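Local coordinates for protein ribonucleoside-diphosphate reductase (Sulfolobus acidocaldarius DSM 639, PDB 6QRZ) that is an R2-like ligand-binding oxidase, holding a manganese and an iron ion in a ferritin-like helical fold, and is probably not a true ribonucleotide reductase subunit despite its name, at residues D99-I104 with V168-R173; N189-G194 with Q290-R295; K253-F258 with A294-I299. One frame throughout, in Å; residues are numbered along the deposited sequence.

Contacts 1 and 2 are mostly buried, whereas contact 3 is only partly buried. Contact 2 sits closest to the chain's centre and to the iron. Contacts 2 and 3 are neighbours: both use helix 281-301 and share Arg295, whose guanidinium serves 189-194 while its CB serves 253-258, and Phe258 of contact 3 packs on Val292 and Tyr191 of contact 2. Contact 1, built on other helices, reaches the second subunit as well. Chemistry follows place: a proline on a tryptophan face in contact 1, an arginine weakly hydrogen-bonded to a backbone carbonyl in contact 2, apolar side chains and the aliphatic base of Arg295 in contact 3.

Contact 1: residues D99-I104 with V168-R173; sequences DITPLI and VMWKLR
Pro102 lies over one face of the Trp170 indole, its CG 3.6 Å from the centroid of the six-membered ring and 21° off the ring normal, a CH-pi contact. The same proline turns CB to the carbonyl O of Met169. Pro102 CB also lies 3.9 Å from Leu172 CB. At the rim of the indole, near its plane, Trp170 NE1 gives a weak, bent hydrogen bond of 3.0 Å to Asp99 OD1, with the carboxylate turned 82° from the ring. That oxygen is also bonded to His29 NE2 of the second subunit, its stronger polar partner. Met169 is bent at chi2 and again at chi3, the second bend placing CE by the carbonyl O of Asp99; Met169 CE is also 3.9 Å from Leu103 CB. Leu103 and Leu172 lie side by side, CD1 to CD1 at 4.1 Å. An alanine in place of Trp170 would probably leave Pro102 CG without its aromatic cover and Asp99 with one fewer donor. Farther out, Thr106 OG1 is hydrogen-bonded to Pro102 O. The contact joins the start of helix 100-109 to the junction of helices 155-169 and 171-174; Ile100 packs on helices 113-139 and 178-190, while Thr101 and Trp170 meet Ile108 and Ser105 of the second subunit, making this end of helix 100-109 and Trp170 part of the dimer contact.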
loop_
_atom_site.group_PDB
_atom_site.type_symbol
_atom_site.label_atom_id
_atom_site.label_comp_id
_atom_site.label_asym_id
_atom_site.label_seq_id
_atom_site.Cartn_x
_atom_site.Cartn_y
_atom_site.Cartn_z
ATOM N N ASP A 99 -1.568 0.800 11.286
ATOM C CA ASP A 99 -0.695 1.741 11.974
ATOM C C ASP A 99 0.402 2.286 11.072
ATOM O O ASP A 99 1.167 3.156 11.503
ATOM C CB ASP A 99 -0.069 1.081 13.207
ATOM C CG ASP A 99 -1.078 0.841 14.308
ATOM O OD1 ASP A 99 -2.036 1.635 14.419
ATOM O OD2 ASP A 99 -0.919 -0.140 15.063
ATOM N N ILE A 100 0.497 1.795 9.834
ATOM C CA ILE A 100 1.479 2.306 8.890
ATOM C C ILE A 100 1.072 3.668 8.345
ATOM O O ILE A 100 1.909 4.387 7.787
ATOM C CB ILE A 100 1.671 1.294 7.745
ATOM C CG1 ILE A 100 2.949 1.590 6.959
ATOM C CG2 ILE A 100 0.461 1.308 6.826
ATOM C CD1 ILE A 100 4.202 1.544 7.800
ATOM N N THR A 101 -0.197 4.047 8.506
ATOM C CA THR A 101 -0.691 5.286 7.906
ATOM C C THR A 101 0.013 6.533 8.432
ATOM O O THR A 101 0.390 7.388 7.611
ATOM C CB THR A 101 -2.209 5.374 8.094
ATOM O OG1 THR A 101 -2.831 4.232 7.492
ATOM C CG2 THR A 101 -2.755 6.639 7.452
ATOM N N PRO A 102 0.222 6.720 9.743
ATOM C CA PRO A 102 0.966 7.913 10.179
ATOM C C PRO A 102 2.400 7.937 9.688
ATOM O O PRO A 102 2.931 9.017 9.401
ATOM C CB PRO A 102 0.899 7.833 11.711
ATOM C CG PRO A 102 -0.243 6.942 12.006
ATOM C CD PRO A 102 -0.269 5.944 10.897
ATOM N N LEU A 103 3.046 6.774 9.583
ATOM C CA LEU A 103 4.420 6.732 9.096
ATOM C C LEU A 103 4.493 7.110 7.621
ATOM O O LEU A 103 5.453 7.755 7.186
ATOM C CB LEU A 103 5.014 5.344 9.334
ATOM C CG LEU A 103 6.481 5.142 8.959
ATOM C CD1 LEU A 103 7.358 6.174 9.648
ATOM C CD2 LEU A 103 6.927 3.733 9.315
ATOM N N ILE A 104 3.486 6.720 6.838
ATOM C CA ILE A 104 3.442 7.122 5.436
ATOM C C ILE A 104 3.173 8.616 5.320
ATOM O O ILE A 104 3.827 9.321 4.542
ATOM C CB ILE A 104 2.392 6.294 4.673
ATOM C CG1 ILE A 104 2.768 4.811 4.688
ATOM C CG2 ILE A 104 2.256 6.790 3.244
ATOM C CD1 ILE A 104 1.753 3.917 4.013
ATOM N N VAL A 168 2.324 5.127 19.712
ATOM C CA VAL A 168 3.581 5.608 19.148
ATOM C C VAL A 168 3.434 5.918 17.662
ATOM O O VAL A 168 4.023 6.881 17.160
ATOM C CB VAL A 168 4.703 4.588 19.411
ATOM C CG1 VAL A 168 4.918 4.419 20.906
ATOM C CG2 VAL A 168 4.372 3.252 18.771
ATOM N N MET A 169 2.654 5.117 16.933
ATOM C CA MET A 169 2.477 5.365 15.506
ATOM C C MET A 169 1.614 6.599 15.277
ATOM O O MET A 169 2.027 7.544 14.596
ATOM C CB MET A 169 1.863 4.140 14.824
ATOM C CG MET A 169 2.705 2.879 14.920
ATOM S SD MET A 169 4.399 3.092 14.344
ATOM C CE MET A 169 4.137 3.420 12.605
ATOM N N TRP A 170 0.413 6.617 15.857
ATOM C CA TRP A 170 -0.489 7.748 15.676
ATOM C C TRP A 170 -0.047 8.994 16.433
ATOM O O TRP A 170 -0.731 10.019 16.348
ATOM C CB TRP A 170 -1.909 7.353 16.083
ATOM C CG TRP A 170 -2.516 6.357 15.143
ATOM C CD1 TRP A 170 -2.562 5.002 15.300
ATOM C CD2 TRP A 170 -3.147 6.638 13.888
ATOM N NE1 TRP A 170 -3.189 4.423 14.223
ATOM C CE2 TRP A 170 -3.558 5.406 13.343
ATOM C CE3 TRP A 170 -3.408 7.813 13.175
ATOM C CZ2 TRP A 170 -4.216 5.314 12.118
ATOM C CZ3 TRP A 170 -4.061 7.720 11.958
ATOM C CH2 TRP A 170 -4.458 6.480 11.442
ATOM N N LYS A 171 1.066 8.935 17.171
ATOM C CA LYS A 171 1.689 10.158 17.661
ATOM C C LYS A 171 2.404 10.905 16.544
ATOM O O LYS A 171 2.638 12.112 16.666
ATOM C CB LYS A 171 2.670 9.838 18.791
ATOM C CG LYS A 171 3.074 11.032 19.639
ATOM C CD LYS A 171 4.014 10.612 20.757
ATOM C CE LYS A 171 4.432 11.797 21.613
ATOM N NZ LYS A 171 5.431 11.408 22.648
ATOM N N LEU A 172 2.751 10.209 15.456
ATOM C CA LEU A 172 3.330 10.878 14.297
ATOM C C LEU A 172 2.312 11.765 13.596
ATOM O O LEU A 172 2.691 12.749 12.950
ATOM C CB LEU A 172 3.885 9.844 13.318
ATOM C CG LEU A 172 4.959 8.889 13.836
ATOM C CD1 LEU A 172 5.293 7.845 12.783
ATOM C CD2 LEU A 172 6.196 9.663 14.232
ATOM N N ARG A 173 1.023 11.432 13.703
ATOM C CA ARG A 173 -0.006 12.239 13.054
ATOM C C ARG A 173 -0.081 13.632 13.664
ATOM O O ARG A 173 -0.224 14.626 12.942
ATOM C CB ARG A 173 -1.361 11.538 13.149
ATOM C CG ARG A 173 -2.490 12.266 12.433
ATOM C CD ARG A 173 -3.820 11.540 12.593
ATOM N NE ARG A 173 -4.308 11.576 13.969
ATOM C CZ ARG A 173 -5.438 11.009 14.378
ATOM N NH1 ARG A 173 -6.205 10.354 13.516
ATOM N NH2 ARG A 173 -5.803 11.095 15.650
#

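Contact 2: residues N189-G194 with Q290-R295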
loop_
_atom_site.group_PDB
_atom_site.type_symbol
_atom_site.label_atom_id
_atom_site.label_comp_id
_atom_site.label_asym_id
_atom_site.label_seq_id
_atom_site.Cartn_x
_atom_site.Cartn_y
_atom_site.Cartn_z
ATOM N N ASN A 189 9.181 -1.839 13.779
ATOM C CA ASN A 189 10.085 -2.617 12.941
ATOM C C ASN A 189 11.163 -3.346 13.727
ATOM O O ASN A 189 11.667 -4.371 13.257
ATOM C CB ASN A 189 10.757 -1.710 11.903
ATOM C CG ASN A 189 9.778 -1.173 10.880
ATOM O OD1 ASN A 189 9.554 0.035 10.790
ATOM N ND2 ASN A 189 9.191 -2.069 10.096
ATOM N N LEU A 190 11.528 -2.847 14.908
ATOM C CA LEU A 190 12.615 -3.453 15.669
ATOM C C LEU A 190 12.125 -4.625 16.512
ATOM O O LEU A 190 12.559 -5.766 16.322
ATOM C CB LEU A 190 13.288 -2.402 16.555
ATOM C CG LEU A 190 14.409 -1.572 15.928
ATOM C CD1 LEU A 190 13.875 -0.572 14.910
ATOM C CD2 LEU A 190 15.191 -0.872 17.019
ATOM N N TYR A 191 11.226 -4.359 17.457
ATOM C CA TYR A 191 10.783 -5.399 18.377
ATOM C C TYR A 191 9.624 -6.215 17.820
ATOM O O TYR A 191 9.604 -7.441 17.971
ATOM C CB TYR A 191 10.387 -4.779 19.718
ATOM C CG TYR A 191 9.955 -5.789 20.755
ATOM C CD1 TYR A 191 10.892 -6.521 21.472
ATOM C CD2 TYR A 191 8.609 -6.009 21.021
ATOM C CE1 TYR A 191 10.501 -7.447 22.423
ATOM C CE2 TYR A 191 8.209 -6.931 21.968
ATOM C CZ TYR A 191 9.159 -7.646 22.667
ATOM O OH TYR A 191 8.763 -8.566 23.613
ATOM N N VAL A 192 8.655 -5.561 17.178
ATOM C CA VAL A 192 7.483 -6.272 16.678
ATOM C C VAL A 192 7.858 -7.171 15.507
ATOM O O VAL A 192 7.466 -8.342 15.451
ATOM C CB VAL A 192 6.374 -5.276 16.296
ATOM C CG1 VAL A 192 5.283 -5.972 15.497
ATOM C CG2 VAL A 192 5.795 -4.634 17.542
ATOM N N GLU A 193 8.629 -6.641 14.559
ATOM C CA GLU A 193 8.974 -7.366 13.343
ATOM C C GLU A 193 10.327 -8.061 13.416
ATOM O O GLU A 193 10.483 -9.155 12.867
ATOM C CB GLU A 193 8.955 -6.413 12.144
ATOM C CG GLU A 193 7.565 -5.916 11.790
ATOM C CD GLU A 193 7.567 -4.940 10.632
ATOM O OE1 GLU A 193 8.664 -4.581 10.153
ATOM O OE2 GLU A 193 6.468 -4.531 10.201
ATOM N N GLY A 194 11.307 -7.457 14.080
ATOM C CA GLY A 194 12.633 -8.038 14.135
ATOM C C GLY A 194 12.821 -9.029 15.264
ATOM O O GLY A 194 13.654 -9.935 15.167
ATOM N N GLN A 290 17.902 -13.176 22.188
ATOM C CA GLN A 290 18.962 -13.149 21.187
ATOM C C GLN A 290 18.621 -12.204 20.042
ATOM O O GLN A 290 19.516 -11.570 19.474
ATOM C CB GLN A 290 19.211 -14.563 20.664
ATOM C CG GLN A 290 20.400 -14.709 19.736
ATOM C CD GLN A 290 20.665 -16.159 19.377
ATOM O OE1 GLN A 290 19.856 -17.039 19.672
ATOM N NE2 GLN A 290 21.803 -16.415 18.745
ATOM N N LEU A 291 17.336 -12.099 19.693
ATOM C CA LEU A 291 16.906 -11.134 18.687
ATOM C C LEU A 291 16.907 -9.717 19.244
ATOM O O LEU A 291 17.232 -8.766 18.524
ATOM C CB LEU A 291 15.516 -11.505 18.168
ATOM C CG LEU A 291 15.420 -12.834 17.415
ATOM C CD1 LEU A 291 13.969 -13.199 17.150
ATOM C CD2 LEU A 291 16.206 -12.769 16.115
ATOM N N VAL A 292 16.539 -9.557 20.518
ATOM C CA VAL A 292 16.677 -8.259 21.175
ATOM C C VAL A 292 18.135 -7.823 21.171
ATOM O O VAL A 292 18.455 -6.664 20.872
ATOM C CB VAL A 292 16.101 -8.319 22.603
ATOM C CG1 VAL A 292 16.725 -7.247 23.480
ATOM C CG2 VAL A 292 14.590 -8.161 22.572
ATOM N N ASN A 293 19.044 -8.745 21.493
ATOM C CA ASN A 293 20.469 -8.449 21.400
ATOM C C ASN A 293 20.892 -8.220 19.955
ATOM O O ASN A 293 21.797 -7.417 19.696
ATOM C CB ASN A 293 21.277 -9.585 22.029
ATOM C CG ASN A 293 22.747 -9.244 22.185
ATOM O OD1 ASN A 293 23.147 -8.088 22.053
ATOM N ND2 ASN A 293 23.558 -10.252 22.481
ATOM N N ALA A 294 20.247 -8.900 19.004
ATOM C CA ALA A 294 20.553 -8.691 17.595
ATOM C C ALA A 294 20.123 -7.316 17.105
ATOM O O ALA A 294 20.650 -6.840 16.094
ATOM C CB ALA A 294 19.892 -9.774 16.743
ATOM N N ARG A 295 19.180 -6.669 17.791
ATOM C CA ARG A 295 18.746 -5.331 17.411
ATOM C C ARG A 295 19.586 -4.245 18.068
ATOM O O ARG A 295 19.856 -3.214 17.444
ATOM C CB ARG A 295 17.269 -5.132 17.762
ATOM C CG ARG A 295 16.336 -6.054 17.000
ATOM C CD ARG A 295 16.571 -5.948 15.505
ATOM N NE ARG A 295 16.042 -7.103 14.786
ATOM C CZ ARG A 295 16.195 -7.301 13.481
ATOM N NH1 ARG A 295 16.861 -6.420 12.748
ATOM N NH2 ARG A 295 15.683 -8.382 12.909
#
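Arg295 reaches from helix 281-301 to the backbone of Leu190 and Gly194, and its side chain can be followed outward. CB points toward segment 189-194, and CG comes 3.8 Å from the carbonyl O of Leu190. A bend at chi2 (-54°) places CD, which still lies near that oxygen. NE then passes Gly194 CA at 3.6 Å, and at the tip NH2 gives a weak hydrogen bond of 3.4 Å to Gly194 O, which sits in the guanidinium plane at its edge. Gly194 has no side chain, and the guanidinium end lies against its CA. Leu291 brings CD1 to within 3.8 Å of the same carbonyl oxygen. Beside this, Val292 CG2 meets the edge of the Tyr191 ring, 4.2 Å from CE1. Within 189-194, Asn189 ND2 bonds Glu193 OE1 at 2.6 Å from above the carboxylate plane. Glu193 in turn touches Glu126, Glu228 and His231, three ligands of the iron. The contact thus packs helix 281-301 against the break between helices 178-190 and 192-211, where a wider pi-type turn follows, beside the dinuclear metal site of the ferritin-like R2 fold.

Contact 3: residues K253-F258 with A294-I299; sequences KAIEQF and ARLTVI
Phe258 holds CG anti to its backbone N (chi1 -165°), and this sends the ring across to helix 281-301, where Leu296 and Arg295 receive it. Ile255 has CG1 anti to its carbonyl carbon, beside its own backbone N, and chi2 then places CD1 facing Leu296 and Ile299. The motif is a pair of antiparallel helices in the helical ferritin-like fold: the short segments run at 173° to each other, with their axes 11.6 Å apart. At that spacing the helices meet through the ends of the side chains, and every one of the close contacts is made between side-chain atoms.

Leu296 CD2 is the shared meeting point, touched by both Ile255 and Phe258. Ile255 CD1 comes to Leu296 CD2 at 3.7 Å, the two side chains crossing at a slant, and Phe258 CD2 reaches the same methyl, Leu296 CD2, at 3.6 Å. Ring atom CE2 of Phe258 also lies near Leu296 CG, at 4.0 Å. Ile255 and Ile299 pass one another running opposite ways, CD1 of the former near CG2 of the latter. Arg295 takes part here through its aliphatic base alone: its guanidinium is directed elsewhere, turned 75° from the Phe258 ring.

The surroundings show where this pair sits. Ile299 also packs on Leu190 of helix 178-190 and on Ile239 and Ile243 of helix 215-245, while Ala254 and Gln257 touch Thr186 on helix 178-190. Helices 247-261 and 281-301 therefore pack on each other and also on helix 178-190. At the tip of the phenylalanine, Phe258 CZ rests 3.9 Å from Arg295 CB.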
loop_
_atom_site.group_PDB
_atom_site.type_symbol
_atom_site.label_atom_id
_atom_site.label_comp_id
_atom_site.label_asym_id
_atom_site.label_seq_id
_atom_site.Cartn_x
_atom_site.Cartn_y
_atom_site.Cartn_z
ATOM N N LYS A 253 16.193 7.921 22.581
ATOM C CA LYS A 253 14.773 7.601 22.485
ATOM C C LYS A 253 14.559 6.216 21.886
ATOM O O LYS A 253 13.636 5.496 22.285
ATOM C CB LYS A 253 14.047 8.661 21.657
ATOM C CG LYS A 253 14.101 10.059 22.251
ATOM C CD LYS A 253 13.338 10.136 23.564
ATOM C CE LYS A 253 11.851 9.904 23.355
ATOM N NZ LYS A 253 11.088 10.033 24.626
ATOM N N ALA A 254 15.399 5.828 20.923
ATOM C CA ALA A 254 15.268 4.507 20.319
ATOM C C ALA A 254 15.613 3.401 21.305
ATOM O O ALA A 254 15.085 2.288 21.196
ATOM C CB ALA A 254 16.154 4.405 19.077
ATOM N N ILE A 255 16.487 3.682 22.267
ATOM C CA ILE A 255 16.838 2.698 23.286
ATOM C C ILE A 255 15.863 2.740 24.458
ATOM O O ILE A 255 15.482 1.694 24.989
ATOM C CB ILE A 255 18.292 2.917 23.747
ATOM C CG1 ILE A 255 19.261 2.628 22.600
ATOM C CG2 ILE A 255 18.616 2.033 24.927
ATOM C CD1 ILE A 255 19.204 1.203 22.098
ATOM N N GLU A 256 15.449 3.940 24.875
ATOM C CA GLU A 256 14.434 4.053 25.918
ATOM C C GLU A 256 13.152 3.336 25.516
ATOM O O GLU A 256 12.532 2.647 26.336
ATOM C CB GLU A 256 14.145 5.524 26.219
ATOM C CG GLU A 256 12.916 5.752 27.089
ATOM C CD GLU A 256 12.497 7.210 27.142
ATOM O OE1 GLU A 256 13.109 8.035 26.432
ATOM O OE2 GLU A 256 11.552 7.530 27.894
ATOM N N GLN A 257 12.742 3.482 24.257
ATOM C CA GLN A 257 11.552 2.784 23.786
ATOM C C GLN A 257 11.800 1.284 23.682
ATOM O O GLN A 257 10.907 0.481 23.978
ATOM C CB GLN A 257 11.109 3.352 22.438
ATOM C CG GLN A 257 9.817 2.756 21.914
ATOM C CD GLN A 257 8.615 3.118 22.767
ATOM O OE1 GLN A 257 8.585 4.174 23.399
ATOM N NE2 GLN A 257 7.620 2.239 22.791
ATOM N N PHE A 258 13.005 0.887 23.268
ATOM C CA PHE A 258 13.307 -0.536 23.150
ATOM C C PHE A 258 13.456 -1.193 24.517
ATOM O O PHE A 258 13.183 -2.389 24.660
ATOM C CB PHE A 258 14.572 -0.737 22.315
ATOM C CG PHE A 258 14.760 -2.145 21.833
ATOM C CD1 PHE A 258 13.951 -2.663 20.835
ATOM C CD2 PHE A 258 15.747 -2.950 22.372
ATOM C CE1 PHE A 258 14.122 -3.958 20.387
ATOM C CE2 PHE A 258 15.923 -4.245 21.927
ATOM C CZ PHE A 258 15.109 -4.750 20.934
ATOM N N ALA A 294 20.247 -8.900 19.004
ATOM C CA ALA A 294 20.553 -8.691 17.595
ATOM C C ALA A 294 20.123 -7.316 17.105
ATOM O O ALA A 294 20.650 -6.840 16.094
ATOM C CB ALA A 294 19.892 -9.774 16.743
ATOM N N ARG A 295 19.180 -6.669 17.791
ATOM C CA ARG A 295 18.746 -5.331 17.411
ATOM C C ARG A 295 19.586 -4.245 18.068
ATOM O O ARG A 295 19.856 -3.214 17.444
ATOM C CB ARG A 295 17.269 -5.132 17.762
ATOM C CG ARG A 295 16.336 -6.054 17.000
ATOM C CD ARG A 295 16.571 -5.948 15.505
ATOM N NE ARG A 295 16.042 -7.103 14.786
ATOM C CZ ARG A 295 16.195 -7.301 13.481
ATOM N NH1 ARG A 295 16.861 -6.420 12.748
ATOM N NH2 ARG A 295 15.683 -8.382 12.909
ATOM N N LEU A 296 20.008 -4.457 19.317
ATOM C CA LEU A 296 20.869 -3.482 19.977
ATOM C C LEU A 296 22.192 -3.314 19.241
ATOM O O LEU A 296 22.771 -2.222 19.248
ATOM C CB LEU A 296 21.119 -3.896 21.428
ATOM C CG LEU A 296 19.905 -3.864 22.356
ATOM C CD1 LEU A 296 20.296 -4.289 23.763
ATOM C CD2 LEU A 296 19.284 -2.476 22.364
ATOM N N THR A 297 22.682 -4.377 18.601
ATOM C CA THR A 297 23.924 -4.275 17.842
ATOM C C THR A 297 23.734 -3.421 16.597
ATOM O O THR A 297 24.523 -2.506 16.333
ATOM C CB THR A 297 24.429 -5.668 17.461
ATOM O OG1 THR A 297 23.428 -6.349 16.696
ATOM C CG2 THR A 297 24.755 -6.479 18.707
ATOM N N VAL A 298 22.685 -3.701 15.818
ATOM C CA VAL A 298 22.455 -2.957 14.587
ATOM C C VAL A 298 22.006 -1.528 14.869
ATOM O O VAL A 298 22.122 -0.661 13.996
ATOM C CB VAL A 298 21.435 -3.698 13.700
ATOM C CG1 VAL A 298 20.016 -3.486 14.209
ATOM C CG2 VAL A 298 21.571 -3.265 12.247
ATOM N N ILE A 299 21.500 -1.254 16.073
ATOM C CA ILE A 299 21.160 0.117 16.442
ATOM C C ILE A 299 22.415 0.906 16.784
ATOM O O ILE A 299 22.658 1.986 16.233
ATOM C CB ILE A 299 20.153 0.129 17.605
ATOM C CG1 ILE A 299 18.776 -0.309 17.115
ATOM C CG2 ILE A 299 20.077 1.513 18.232
ATOM C CD1 ILE A 299 18.313 0.449 15.900
#